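Local coordinates for lipid-transfer protein (Thermomonospora curvata, PDB 6OK1) that is probably a lipid-transfer protein of the thiolase superfamily, its precise role not established, at residues V48-E61 and I70-G83. Sequence-based numbering, arbitrary orientation.
Sequences VDGLVTFTADTSSE and IGELKFFSRVGYGG. With NA (sodium ion), chain E.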
ATOM      1  N   VAL A  48      -7.784  18.385   8.816  1.00 26.51           N
ATOM      2  CA  VAL A  48      -7.279  17.336   7.918  1.00 21.36           C
ATOM      3  C   VAL A  48      -8.318  16.245   7.724  1.00 25.70           C
ATOM      4  O   VAL A  48      -8.823  15.668   8.693  1.00 26.20           O
ATOM      5  CB  VAL A  48      -5.980  16.735   8.477  1.00 25.98           C
ATOM      6  CG1 VAL A  48      -5.471  15.609   7.583  1.00 24.29           C
ATOM      7  CG2 VAL A  48      -4.920  17.812   8.603  1.00 30.31           C
ATOM      8  N   ASP A  49      -8.617  15.917   6.467  1.00 23.98           N
ATOM      9  CA  ASP A  49      -9.532  14.814   6.196  1.00 23.72           C
ATOM     10  C   ASP A  49      -8.922  13.764   5.276  1.00 24.31           C
ATOM     11  O   ASP A  49      -9.629  12.827   4.870  1.00 23.35           O
ATOM     12  CB  ASP A  49     -10.864  15.332   5.636  1.00 22.45           C
ATOM     13  CG  ASP A  49     -10.714  16.229   4.434  1.00 27.66           C
ATOM     14  OD1 ASP A  49      -9.598  16.370   3.906  1.00 27.11           O
ATOM     15  OD2 ASP A  49     -11.751  16.802   4.004  1.00 31.55           O
ATOM     16  N   GLY A  50      -7.637  13.873   4.966  1.00 24.54           N
ATOM     17  CA  GLY A  50      -6.975  12.871   4.142  1.00 22.74           C
ATOM     18  C   GLY A  50      -5.539  12.661   4.568  1.00 21.30           C
ATOM     19  O   GLY A  50      -4.849  13.598   4.995  1.00 22.72           O
ATOM     20  N   LEU A  51      -5.071  11.412   4.423  1.00 21.97           N
ATOM     21  CA  LEU A  51      -3.684  11.050   4.702  1.00 25.78           C
ATOM     22  C   LEU A  51      -3.182  10.091   3.634  1.00 22.20           C
ATOM     23  O   LEU A  51      -3.858   9.108   3.323  1.00 23.65           O
ATOM     24  CB  LEU A  51      -3.532  10.380   6.074  1.00 20.37           C
ATOM     25  CG  LEU A  51      -3.676  11.295   7.299  1.00 24.32           C
ATOM     26  CD1 LEU A  51      -3.612  10.494   8.608  1.00 25.46           C
ATOM     27  CD2 LEU A  51      -2.634  12.402   7.322  1.00 23.06           C
ATOM     28  N   VAL A  52      -1.985  10.356   3.116  1.00 21.08           N
ATOM     29  CA  VAL A  52      -1.358   9.519   2.092  1.00 20.04           C
ATOM     30  C   VAL A  52       0.067   9.193   2.536  1.00 18.43           C
ATOM     31  O   VAL A  52       0.805  10.075   2.982  1.00 20.19           O
ATOM     32  CB  VAL A  52      -1.355  10.208   0.712  1.00 20.94           C
ATOM     33  CG1 VAL A  52      -0.817   9.257  -0.337  1.00 23.22           C
ATOM     34  CG2 VAL A  52      -2.787  10.683   0.321  1.00 20.84           C
ATOM     35  N   THR A  53       0.470   7.931   2.417  1.00 20.55           N
ATOM     36  CA  THR A  53       1.872   7.596   2.687  1.00 21.21           C
ATOM     37  C   THR A  53       2.287   6.456   1.760  1.00 19.05           C
ATOM     38  O   THR A  53       1.595   6.136   0.784  1.00 19.52           O
ATOM     39  CB  THR A  53       2.100   7.298   4.179  1.00 20.54           C
ATOM     40  OG1 THR A  53       3.492   7.112   4.434  1.00 20.78           O
ATOM     41  CG2 THR A  53       1.354   6.074   4.647  1.00 19.96           C
ATOM     42  N   PHE A  54       3.460   5.893   2.030  1.00 19.75           N
ATOM     43  CA  PHE A  54       4.025   4.793   1.263  1.00 19.13           C
ATOM     44  C   PHE A  54       3.490   3.457   1.777  1.00 21.51           C
ATOM     45  O   PHE A  54       3.185   3.309   2.962  1.00 19.40           O
ATOM     46  CB  PHE A  54       5.550   4.748   1.401  1.00 18.21           C
ATOM     47  CG  PHE A  54       6.321   5.917   0.774  1.00 20.40           C
ATOM     48  CD1 PHE A  54       5.764   7.198   0.575  1.00 21.13           C
ATOM     49  CD2 PHE A  54       7.661   5.716   0.447  1.00 20.56           C
ATOM     50  CE1 PHE A  54       6.545   8.231   0.056  1.00 21.63           C
ATOM     51  CE2 PHE A  54       8.443   6.763  -0.085  1.00 22.21           C
ATOM     52  CZ  PHE A  54       7.879   7.988  -0.295  1.00 20.12           C
ATOM     53  N   THR A  55       3.493   2.444   0.909  1.00 19.73           N
ATOM     54  CA  THR A  55       3.031   1.123   1.364  1.00 18.05           C
ATOM     55  C   THR A  55       3.829   0.632   2.572  1.00 20.85           C
ATOM     56  O   THR A  55       3.262   0.022   3.497  1.00 22.09           O
ATOM     57  CB  THR A  55       3.101   0.097   0.226  1.00 20.05           C
ATOM     58  OG1 THR A  55       4.365   0.193  -0.438  1.00 25.63           O
ATOM     59  CG2 THR A  55       2.071   0.376  -0.768  1.00 15.45           C
ATOM     60  N   ALA A  56       5.133   0.901   2.602  1.00 21.02           N
ATOM     61  CA  ALA A  56       6.026   0.357   3.628  1.00 24.00           C
ATOM     62  C   ALA A  56       6.027   1.158   4.922  1.00 23.93           C
ATOM     63  O   ALA A  56       6.618   0.690   5.913  1.00 24.01           O
ATOM     64  CB  ALA A  56       7.479   0.266   3.116  1.00 25.78           C
ATOM     65  N   ASP A  57       5.408   2.332   4.939  1.00 22.31           N
ATOM     66  CA  ASP A  57       5.395   3.141   6.140  1.00 20.71           C
ATOM     67  C   ASP A  57       4.603   2.441   7.239  1.00 20.20           C
ATOM     68  O   ASP A  57       3.479   1.989   7.009  1.00 20.90           O
ATOM     69  CB  ASP A  57       4.821   4.521   5.854  1.00 21.37           C
ATOM     70  CG  ASP A  57       5.226   5.508   6.921  1.00 27.92           C
ATOM     71  OD1 ASP A  57       4.666   5.419   8.032  1.00 21.25           O
ATOM     72  OD2 ASP A  57       6.146   6.332   6.704  1.00 23.36           O
ATOM     73  N   THR A  58       5.223   2.301   8.424  1.00 21.89           N
ATOM     74  CA  THR A  58       4.635   1.534   9.517  1.00 25.82           C
ATOM     75  C   THR A  58       3.690   2.361  10.379  1.00 25.74           C
ATOM     76  O   THR A  58       3.007   1.796  11.238  1.00 25.03           O
ATOM     77  CB  THR A  58       5.757   0.962  10.427  1.00 21.41           C
ATOM     78  OG1 THR A  58       6.458   2.036  11.040  1.00 24.63           O
ATOM     79  CG2 THR A  58       6.750   0.089   9.620  1.00 31.75           C
ATOM     80  N   SER A  59       3.685   3.682  10.225  1.00 21.15           N
ATOM     81  CA  SER A  59       2.796   4.554  10.983  1.00 19.23           C
ATOM     82  C   SER A  59       1.527   4.735  10.172  1.00 21.32           C
ATOM     83  O   SER A  59       1.384   5.692   9.421  1.00 22.17           O
ATOM     84  CB  SER A  59       3.474   5.886  11.257  1.00 24.74           C
ATOM     85  OG  SER A  59       4.700   5.668  11.934  1.00 23.42           O
ATOM     86  N   SER A  60       0.592   3.804  10.333  1.00 20.74           N
ATOM     87  CA  SER A  60      -0.613   3.836   9.523  1.00 22.55           C
ATOM     88  C   SER A  60      -1.393   5.137   9.725  1.00 20.07           C
ATOM     89  O   SER A  60      -1.294   5.813  10.756  1.00 22.02           O
ATOM     90  CB  SER A  60      -1.491   2.630   9.852  1.00 26.13           C
ATOM     91  OG  SER A  60      -2.197   2.889  11.035  1.00 34.96           O
ATOM     92  N   GLU A  61      -2.248   5.432   8.735  1.00 19.32           N
ATOM     93  CA  GLU A  61      -3.069   6.629   8.765  1.00 21.39           C
ATOM     94  C   GLU A  61      -3.857   6.713  10.065  1.00 18.32           C
ATOM     95  O   GLU A  61      -3.984   7.791  10.647  1.00 22.14           O
ATOM     96  CB  GLU A  61      -4.030   6.640   7.563  1.00 21.14           C
ATOM     97  CG  GLU A  61      -3.314   6.523   6.206  1.00 21.64           C
ATOM     98  CD  GLU A  61      -3.230   5.120   5.681  1.00 24.49           C
ATOM     99  OE1 GLU A  61      -3.023   4.181   6.487  1.00 22.40           O
ATOM    100  OE2 GLU A  61      -3.376   4.953   4.452  1.00 23.26           O
ATOM    101  N   ILE A  70      -6.165  14.525  14.225  1.00 25.77           N
ATOM    102  CA  ILE A  70      -6.779  14.635  12.900  1.00 32.87           C
ATOM    103  C   ILE A  70      -8.168  14.015  12.898  1.00 27.03           C
ATOM    104  O   ILE A  70      -9.062  14.457  12.159  1.00 26.50           O
ATOM    105  CB  ILE A  70      -5.824  13.991  11.862  1.00 23.74           C
ATOM    106  CG1 ILE A  70      -4.675  14.952  11.596  1.00 23.54           C
ATOM    107  CG2 ILE A  70      -6.546  13.611  10.580  1.00 24.55           C
ATOM    108  CD1 ILE A  70      -3.508  14.347  10.818  1.00 25.55           C
ATOM    109  N   GLY A  71      -8.373  12.979  13.701  1.00 28.70           N
ATOM    110  CA  GLY A  71      -9.715  12.429  13.851  1.00 33.48           C
ATOM    111  C   GLY A  71     -10.168  11.678  12.607  1.00 28.82           C
ATOM    112  O   GLY A  71      -9.442  10.851  12.054  1.00 25.88           O
ATOM    113  N   GLU A  72     -11.370  11.991  12.134  1.00 25.95           N
ATOM    114  CA  GLU A  72     -11.959  11.265  11.019  0.56 25.92           C
ATOM    115  C   GLU A  72     -11.197  11.531   9.734  1.00 24.56           C
ATOM    116  O   GLU A  72     -10.617  12.599   9.544  1.00 24.74           O
ATOM    117  CB  GLU A  72     -13.417  11.685  10.806  0.56 18.67           C
ATOM    118  CG  GLU A  72     -14.370  11.309  11.909  0.56 25.00           C
ATOM    119  CD  GLU A  72     -15.743  11.926  11.675  0.56 32.27           C
ATOM    120  OE1 GLU A  72     -15.807  13.125  11.334  0.56 47.24           O
ATOM    121  OE2 GLU A  72     -16.753  11.207  11.775  0.56 34.33           O
ATOM    122  N   LEU A  73     -11.251  10.556   8.830  1.00 24.66           N
ATOM    123  CA  LEU A  73     -10.681  10.667   7.501  1.00 21.89           C
ATOM    124  C   LEU A  73     -11.690  10.269   6.434  1.00 22.86           C
ATOM    125  O   LEU A  73     -12.402   9.270   6.570  1.00 23.57           O
ATOM    126  CB  LEU A  73      -9.465   9.777   7.353  1.00 19.87           C
ATOM    127  CG  LEU A  73      -8.284  10.030   8.302  1.00 19.70           C
ATOM    128  CD1 LEU A  73      -7.298   8.877   8.222  1.00 23.26           C
ATOM    129  CD2 LEU A  73      -7.590  11.325   7.967  1.00 23.83           C
ATOM    130  N   LYS A  74     -11.682  11.018   5.339  1.00 23.58           N
ATOM    131  CA  LYS A  74     -12.430  10.677   4.142  1.00 21.44           C
ATOM    132  C   LYS A  74     -11.535  10.154   3.021  1.00 22.38           C
ATOM    133  O   LYS A  74     -12.042   9.820   1.942  1.00 22.12           O
ATOM    134  CB  LYS A  74     -13.194  11.908   3.649  1.00 22.90           C
ATOM    135  CG  LYS A  74     -14.225  12.368   4.651  1.00 25.23           C
ATOM    136  CD  LYS A  74     -14.956  13.629   4.154  1.00 26.14           C
ATOM    137  CE  LYS A  74     -16.041  14.096   5.085  1.00 43.25           C
ATOM    138  NZ  LYS A  74     -16.620  15.410   4.610  1.00 39.10           N
ATOM    139  N   PHE A  75     -10.221  10.094   3.238  1.00 21.23           N
ATOM    140  CA  PHE A  75      -9.286   9.691   2.192  1.00 22.16           C
ATOM    141  C   PHE A  75      -8.032   9.134   2.842  1.00 19.27           C
ATOM    142  O   PHE A  75      -7.456   9.773   3.739  1.00 21.77           O
ATOM    143  CB  PHE A  75      -8.935  10.897   1.283  1.00 20.12           C
ATOM    144  CG  PHE A  75      -8.073  10.540   0.111  1.00 23.43           C
ATOM    145  CD1 PHE A  75      -8.558   9.734  -0.908  1.00 20.95           C
ATOM    146  CD2 PHE A  75      -6.797  11.046   0.002  1.00 24.29           C
ATOM    147  CE1 PHE A  75      -7.784   9.426  -1.991  1.00 24.18           C
ATOM    148  CE2 PHE A  75      -6.010  10.718  -1.100  1.00 23.33           C
ATOM    149  CZ  PHE A  75      -6.505   9.932  -2.082  1.00 22.45           C
ATOM    150  N   PHE A  76      -7.637   7.922   2.438  1.00 20.46           N
ATOM    151  CA  PHE A  76      -6.397   7.335   2.941  1.00 20.22           C
ATOM    152  C   PHE A  76      -5.923   6.287   1.947  1.00 21.15           C
ATOM    153  O   PHE A  76      -6.643   5.323   1.664  1.00 22.38           O
ATOM    154  CB  PHE A  76      -6.576   6.743   4.362  1.00 22.04           C
ATOM    155  CG  PHE A  76      -7.896   6.045   4.583  1.00 20.30           C
ATOM    156  CD1 PHE A  76      -9.043   6.772   4.916  1.00 22.43           C
ATOM    157  CD2 PHE A  76      -7.984   4.676   4.484  1.00 23.03           C
ATOM    158  CE1 PHE A  76     -10.260   6.129   5.117  1.00 20.42           C
ATOM    159  CE2 PHE A  76      -9.194   4.011   4.689  1.00 20.93           C
ATOM    160  CZ  PHE A  76     -10.338   4.744   5.002  1.00 18.23           C
ATOM    161  N   SER A  77      -4.708   6.463   1.436  1.00 19.41           N
ATOM    162  CA  SER A  77      -4.210   5.649   0.334  1.00 18.12           C
ATOM    163  C   SER A  77      -2.706   5.511   0.469  1.00 18.45           C
ATOM    164  O   SER A  77      -2.048   6.270   1.196  1.00 20.45           O
ATOM    165  CB  SER A  77      -4.542   6.278  -1.029  1.00 20.53           C
ATOM    166  OG  SER A  77      -3.819   7.501  -1.188  1.00 20.95           O
ATOM    167  N   ARG A  78      -2.179   4.552  -0.274  1.00 17.44           N
ATOM    168  CA  ARG A  78      -0.747   4.283  -0.315  1.00 19.71           C
ATOM    169  C   ARG A  78      -0.291   4.186  -1.756  1.00 20.60           C
ATOM    170  O   ARG A  78      -1.056   3.815  -2.648  1.00 20.25           O
ATOM    171  CB  ARG A  78      -0.364   2.980   0.366  1.00 22.31           C
ATOM    172  CG  ARG A  78      -0.898   2.829   1.769  1.00 21.96           C
ATOM    173  CD  ARG A  78      -0.320   3.809   2.734  1.00 21.99           C
ATOM    174  NE  ARG A  78      -0.764   3.462   4.078  1.00 24.24           N
ATOM    175  CZ  ARG A  78      -0.058   2.791   4.992  1.00 24.54           C
ATOM    176  NH1 ARG A  78       1.196   2.388   4.764  1.00 22.82           N
ATOM    177  NH2 ARG A  78      -0.601   2.568   6.191  1.00 26.02           N
ATOM    178  N   VAL A  79       0.986   4.495  -1.972  1.00 21.01           N
ATOM    179  CA  VAL A  79       1.644   4.229  -3.242  1.00 19.21           C
ATOM    180  C   VAL A  79       2.877   3.394  -2.945  1.00 19.14           C
ATOM    181  O   VAL A  79       3.550   3.619  -1.932  1.00 18.00           O
ATOM    182  CB  VAL A  79       1.995   5.543  -3.973  1.00 20.18           C
ATOM    183  CG1 VAL A  79       2.725   5.236  -5.277  1.00 22.73           C
ATOM    184  CG2 VAL A  79       0.707   6.358  -4.252  1.00 22.76           C
ATOM    185  N   GLY A  80       3.144   2.396  -3.784  1.00 17.46           N
ATOM    186  CA  GLY A  80       4.197   1.430  -3.528  1.00 18.47           C
ATOM    187  C   GLY A  80       5.520   1.773  -4.197  1.00 19.78           C
ATOM    188  O   GLY A  80       5.749   2.876  -4.699  1.00 18.96           O
ATOM    189  N   TYR A  81       6.415   0.799  -4.142  1.00 17.36           N
ATOM    190  CA  TYR A  81       7.719   0.808  -4.813  1.00 19.02           C
ATOM    191  C   TYR A  81       8.672   1.813  -4.167  1.00 22.79           C
ATOM    192  O   TYR A  81       9.437   2.496  -4.852  1.00 20.68           O
ATOM    193  CB  TYR A  81       7.566   1.058  -6.315  1.00 17.20           C
ATOM    194  CG  TYR A  81       6.600   0.084  -6.957  1.00 17.71           C
ATOM    195  CD1 TYR A  81       6.980  -1.224  -7.212  1.00 20.09           C
ATOM    196  CD2 TYR A  81       5.282   0.459  -7.224  1.00 21.91           C
ATOM    197  CE1 TYR A  81       6.089  -2.143  -7.763  1.00 20.17           C
ATOM    198  CE2 TYR A  81       4.385  -0.450  -7.773  1.00 19.20           C
ATOM    199  CZ  TYR A  81       4.797  -1.749  -8.033  1.00 20.09           C
ATOM    200  OH  TYR A  81       3.921  -2.655  -8.583  1.00 20.12           O
ATOM    201  N   GLY A  82       8.666   1.855  -2.830  1.00 19.25           N
ATOM    202  CA  GLY A  82       9.625   2.658  -2.086  1.00 23.04           C
ATOM    203  C   GLY A  82       9.582   4.112  -2.510  1.00 21.62           C
ATOM    204  O   GLY A  82       8.511   4.695  -2.744  1.00 19.71           O
ATOM    205  N   GLY A  83      10.770   4.707  -2.650  1.00 19.53           N
ATOM    206  CA  GLY A  83      10.864   6.112  -3.020  1.00 18.53           C
ATOM    207  C   GLY A  83      10.301   6.462  -4.382  1.00 18.30           C
ATOM    208  O   GLY A  83      10.085   7.651  -4.657  1.00 20.70           O
TER
HETATM  209 NA    NA E 501     -10.258  14.791  10.338  1.00 27.78          NA
HETATM  210  O   HOH W   1     -14.184  16.855   2.629  1.00 46.54           O
HETATM  211  O   HOH W   2       1.069   1.120   7.888  1.00 29.91           O
HETATM  212  O   HOH W   3      -4.984   3.144   2.722  1.00 20.74           O
HETATM  213  O   HOH W   4     -12.221  15.846   9.263  1.00 36.16           O
HETATM  214  O   HOH W   5     -11.690  15.468  11.970  1.00 44.74           O
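Arg78 and Glu61 form a salt bridge, reaching toward one another from strand 75-79 and the start of helix 61-68. Arg78 grips the carboxylate side-on: NE bonds Glu61 OE2 at 3.0 Å and NH2 bonds Glu61 OE1 at 2.9 Å. Both oxygens lie near the guanidinium plane, but the nitrogens meet them from above the carboxylate plane. The bend of Arg78 at chi2 (-66°) lays its chain alongside the Thr53 side chain, whose CG2 lies over one guanidinium face, toward its rim. NH1 of Arg78 donates to Phe54 O (2.8 Å) and to Asp57 O, the latter on a lone pair.

The backbones pair as parallel strands, with Leu51 N to Phe75 O (3.0 Å), Thr53 N to Ser77 O and Val79 N to Thr53 O.

Leu51 CD2 meets Ile70 CD1 tip to tip at 4.1 Å, while its CG and CD1 lie against the methyls of Leu73, the two leucines crossing nearly at right angles. On the other face of the sheet Val52 CG2 touches Phe75 CE2 at 3.5 Å.

A sodium ion joins the loops through Val48 O, Ile70 O (2.2 Å) and Glu72 O, with two waters.

Strands 50-54 and 75-79, with helix 61-68 between them, form a beta-alpha-beta unit of the thiolase-type N-terminal domain. Strand 75-79 is outermost within the chain; Arg78 makes a backbone hydrogen bond to the second subunit, whose Tyr81 weakly bonds Glu61 OE1. Strand 104-112 pairs with the far side of strand 50-54, helix 86-98 covers Val52 and Phe75, and helix 26-40 packs on Val48 and Ile70.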